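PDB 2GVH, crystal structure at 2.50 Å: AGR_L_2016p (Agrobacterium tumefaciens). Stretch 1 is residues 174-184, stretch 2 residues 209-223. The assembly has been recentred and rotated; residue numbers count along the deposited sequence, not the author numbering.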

# COMPACT_ATOMS: atom_id res chain seq x y z
N ALA B 174 -17.10 4.70 -5.60
CA ALA B 174 -17.91 5.90 -5.51
C ALA B 174 -17.09 7.08 -5.00
O ALA B 174 -17.63 8.16 -4.79
CB ALA B 174 -19.12 5.65 -4.60
N GLY B 175 -15.78 6.87 -4.78
CA GLY B 175 -14.88 7.93 -4.27
C GLY B 175 -14.98 8.22 -2.77
O GLY B 175 -14.62 9.30 -2.31
N ARG B 176 -15.47 7.24 -2.01
CA ARG B 176 -15.78 7.48 -0.60
C ARG B 176 -14.84 6.63 0.21
O ARG B 176 -14.66 5.44 -0.09
CB ARG B 176 -17.22 7.06 -0.28
CG ARG B 176 -18.27 7.95 -0.87
CD ARG B 176 -19.64 7.69 -0.23
NE ARG B 176 -20.73 8.27 -1.02
CZ ARG B 176 -21.52 7.56 -1.84
NH1 ARG B 176 -21.34 6.23 -1.96
NH2 ARG B 176 -22.49 8.17 -2.51
N MSE B 177 -14.25 7.22 1.24
CA MSE B 177 -13.37 6.46 2.11
C MSE B 177 -14.19 5.37 2.81
O MSE B 177 -15.32 5.65 3.26
CB MSE B 177 -12.77 7.37 3.16
CG MSE B 177 -11.75 6.73 4.04
SE MSE B 177 -11.04 8.04 5.27
CE MSE B 177 -9.33 7.09 5.66
N PHE B 178 -13.68 4.14 2.86
CA PHE B 178 -14.32 3.11 3.66
C PHE B 178 -14.28 3.57 5.09
O PHE B 178 -13.24 4.06 5.55
CB PHE B 178 -13.55 1.77 3.58
CG PHE B 178 -13.55 1.17 2.22
CD1 PHE B 178 -14.70 0.55 1.71
CD2 PHE B 178 -12.42 1.24 1.41
CE1 PHE B 178 -14.70 0.02 0.41
CE2 PHE B 178 -12.42 0.71 0.11
CZ PHE B 178 -13.56 0.09 -0.39
N GLY B 179 -15.38 3.37 5.80
CA GLY B 179 -15.49 3.83 7.18
C GLY B 179 -14.51 3.01 8.01
O GLY B 179 -13.98 3.49 9.04
N GLY B 180 -14.26 1.77 7.59
CA GLY B 180 -13.31 1.00 8.32
C GLY B 180 -11.95 1.65 8.26
O GLY B 180 -11.11 1.51 9.16
N GLU B 181 -11.72 2.42 7.21
CA GLU B 181 -10.41 2.96 7.04
C GLU B 181 -10.31 4.27 7.82
O GLU B 181 -9.28 4.64 8.30
CB GLU B 181 -10.09 3.06 5.55
CG GLU B 181 -8.65 2.99 5.28
CD GLU B 181 -8.23 1.61 4.94
OE1 GLU B 181 -9.05 0.89 4.36
OE2 GLU B 181 -7.10 1.23 5.26
N ALA B 182 -11.44 4.92 7.99
CA ALA B 182 -11.53 6.05 8.87
C ALA B 182 -11.41 5.62 10.31
O ALA B 182 -10.84 6.35 11.15
CB ALA B 182 -12.82 6.76 8.65
N ILE B 183 -11.94 4.43 10.62
CA ILE B 183 -11.90 3.95 11.98
C ILE B 183 -10.44 3.69 12.32
O ILE B 183 -9.98 4.06 13.40
CB ILE B 183 -12.75 2.69 12.15
CG1 ILE B 183 -14.22 3.05 12.33
CG2 ILE B 183 -12.33 1.83 13.40
CD1 ILE B 183 -15.13 1.86 12.04
N ALA B 184 -9.71 3.11 11.37
CA ALA B 184 -8.33 2.68 11.64
C ALA B 184 -7.47 3.92 11.90
O ALA B 184 -6.63 3.93 12.77
CB ALA B 184 -7.78 1.87 10.50
N ARG B 209 -19.30 2.06 20.26
CA ARG B 209 -20.12 2.41 19.11
C ARG B 209 -19.55 3.66 18.45
O ARG B 209 -19.22 4.62 19.13
CB ARG B 209 -21.57 2.65 19.54
CG ARG B 209 -22.55 2.79 18.37
CD ARG B 209 -23.90 3.30 18.83
NE ARG B 209 -24.82 3.46 17.70
CZ ARG B 209 -25.43 2.47 17.05
NH1 ARG B 209 -25.24 1.18 17.38
NH2 ARG B 209 -26.26 2.76 16.04
N ILE B 210 -19.40 3.61 17.13
CA ILE B 210 -18.98 4.77 16.36
C ILE B 210 -20.03 5.03 15.31
O ILE B 210 -20.31 4.12 14.51
CB ILE B 210 -17.63 4.53 15.66
CG1 ILE B 210 -16.54 4.37 16.71
CG2 ILE B 210 -17.29 5.72 14.74
CD1 ILE B 210 -15.28 3.91 16.15
N ASP B 211 -20.59 6.25 15.33
CA ASP B 211 -21.56 6.72 14.33
C ASP B 211 -20.91 7.71 13.39
O ASP B 211 -20.18 8.57 13.83
CB ASP B 211 -22.75 7.39 15.01
CG ASP B 211 -23.61 6.39 15.78
OD1 ASP B 211 -24.10 5.41 15.16
OD2 ASP B 211 -23.80 6.58 17.00
N PHE B 212 -21.18 7.57 12.09
CA PHE B 212 -20.58 8.44 11.10
C PHE B 212 -21.58 9.46 10.64
O PHE B 212 -22.66 9.09 10.22
CB PHE B 212 -20.12 7.65 9.89
CG PHE B 212 -18.89 6.88 10.13
CD1 PHE B 212 -17.65 7.49 9.98
CD2 PHE B 212 -18.94 5.53 10.49
CE1 PHE B 212 -16.48 6.75 10.19
CE2 PHE B 212 -17.79 4.81 10.70
CZ PHE B 212 -16.56 5.42 10.56
N ALA B 213 -21.22 10.75 10.69
CA ALA B 213 -22.19 11.81 10.33
C ALA B 213 -22.23 12.04 8.83
O ALA B 213 -23.29 12.24 8.28
CB ALA B 213 -21.91 13.12 11.06
N ARG B 214 -21.09 12.02 8.17
CA ARG B 214 -21.05 12.07 6.71
C ARG B 214 -19.94 11.17 6.20
O ARG B 214 -19.13 10.70 6.97
CB ARG B 214 -20.94 13.52 6.18
CG ARG B 214 -19.59 14.17 6.32
CD ARG B 214 -19.57 15.63 5.80
NE ARG B 214 -19.40 15.81 4.35
CZ ARG B 214 -18.32 15.46 3.65
NH1 ARG B 214 -17.27 14.87 4.25
NH2 ARG B 214 -18.28 15.67 2.34
N ALA B 215 -19.92 10.92 4.90
CA ALA B 215 -18.90 10.11 4.29
C ALA B 215 -17.75 11.02 3.89
O ALA B 215 -17.97 12.20 3.55
CB ALA B 215 -19.46 9.35 3.10
N ILE B 216 -16.55 10.46 3.95
CA ILE B 216 -15.30 11.17 3.63
C ILE B 216 -14.92 10.90 2.19
O ILE B 216 -14.90 9.74 1.77
CB ILE B 216 -14.15 10.69 4.55
CG1 ILE B 216 -14.46 11.10 5.99
CG2 ILE B 216 -12.80 11.31 4.14
CD1 ILE B 216 -13.78 10.26 6.99
N GLU B 217 -14.58 11.96 1.46
CA GLU B 217 -14.22 11.86 0.05
C GLU B 217 -12.73 11.90 -0.28
O GLU B 217 -11.91 12.40 0.48
CB GLU B 217 -15.00 12.89 -0.76
CG GLU B 217 -16.37 12.35 -1.15
CD GLU B 217 -17.41 13.42 -1.27
OE1 GLU B 217 -17.12 14.46 -1.92
OE2 GLU B 217 -18.53 13.20 -0.74
N ILE B 218 -12.41 11.34 -1.44
CA ILE B 218 -11.04 11.17 -1.92
C ILE B 218 -10.17 12.45 -1.96
O ILE B 218 -8.98 12.40 -1.60
CB ILE B 218 -11.05 10.42 -3.31
CG1 ILE B 218 -9.65 9.97 -3.75
CG2 ILE B 218 -11.75 11.26 -4.40
CD1 ILE B 218 -8.99 9.10 -2.78
N GLY B 219 -10.74 13.59 -2.34
CA GLY B 219 -9.97 14.84 -2.39
C GLY B 219 -9.81 15.56 -1.05
O GLY B 219 -9.65 16.81 -1.00
N GLU B 220 -9.85 14.80 0.04
CA GLU B 220 -9.92 15.39 1.37
C GLU B 220 -8.84 14.88 2.31
O GLU B 220 -8.27 13.77 2.10
CB GLU B 220 -11.30 15.16 2.01
CG GLU B 220 -12.49 15.78 1.27
CD GLU B 220 -13.84 15.52 1.93
OE1 GLU B 220 -14.00 14.54 2.70
OE2 GLU B 220 -14.77 16.30 1.66
N ILE B 221 -8.55 15.68 3.33
CA ILE B 221 -7.76 15.17 4.45
C ILE B 221 -8.64 14.79 5.62
O ILE B 221 -9.69 15.40 5.81
CB ILE B 221 -6.66 16.12 4.89
CG1 ILE B 221 -7.23 17.51 5.21
CG2 ILE B 221 -5.63 16.23 3.82
CD1 ILE B 221 -6.49 18.21 6.28
N VAL B 222 -8.26 13.74 6.34
CA VAL B 222 -8.83 13.48 7.65
C VAL B 222 -7.99 14.23 8.70
O VAL B 222 -6.79 14.41 8.53
CB VAL B 222 -8.85 11.98 8.00
CG1 VAL B 222 -9.85 11.22 7.14
CG2 VAL B 222 -7.45 11.39 7.89
N GLU B 223 -8.64 14.64 9.78
CA GLU B 223 -7.96 15.18 10.94
C GLU B 223 -8.46 14.51 12.20
O GLU B 223 -9.63 14.64 12.52
CB GLU B 223 -8.16 16.69 11.05
CG GLU B 223 -7.41 17.31 12.17
CD GLU B 223 -7.57 18.84 12.19
OE1 GLU B 223 -6.99 19.53 11.32
OE2 GLU B 223 -8.26 19.36 13.08

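A single backbone bridge, made by two hydrogen bonds around Arg176 and Glu217, pins the loop before a helix to the second stretch, and the helix that follows lays small and branched apolar side chains against it.

The bridge is directional at both ends: Met177 N donates to Ile216 O at 2.7 Å, nearly straight, and Ile218 N donates to Gly175 O at 3.1 Å. Gly175 adopts a positive phi, which by itself favours glycine. At the solvent-facing side, Arg176 CD rests on Ala215 CB at 3.7 Å, aliphatic chain against methyl.

Inward, the buried selenomethionine Met177 points toward the second stretch with an all-t chain. Met177 CB lies 3.9 Å from Ile216 CB, and the extended chain carries Met177 SE to 3.9 Å from Val222 CG1, so one long, unbranched side chain reaches both Ile216 and Val222.

In the helix, Ala182 keeps its CB 4.0 Å from both Ile216 CD1 and Phe212 CE1; its small side chain suits this close approach. Ile183 starts sideways, but its end comes nearer: CG1 meets the edge of the Phe212 ring at CZ, 3.8 Å, and Ile210 CD1 at 4.1 Å. Gly179 lets the helix start pass close to that ring, since an ideal CB would sit a tight 3.3 Å from Phe212 CE2.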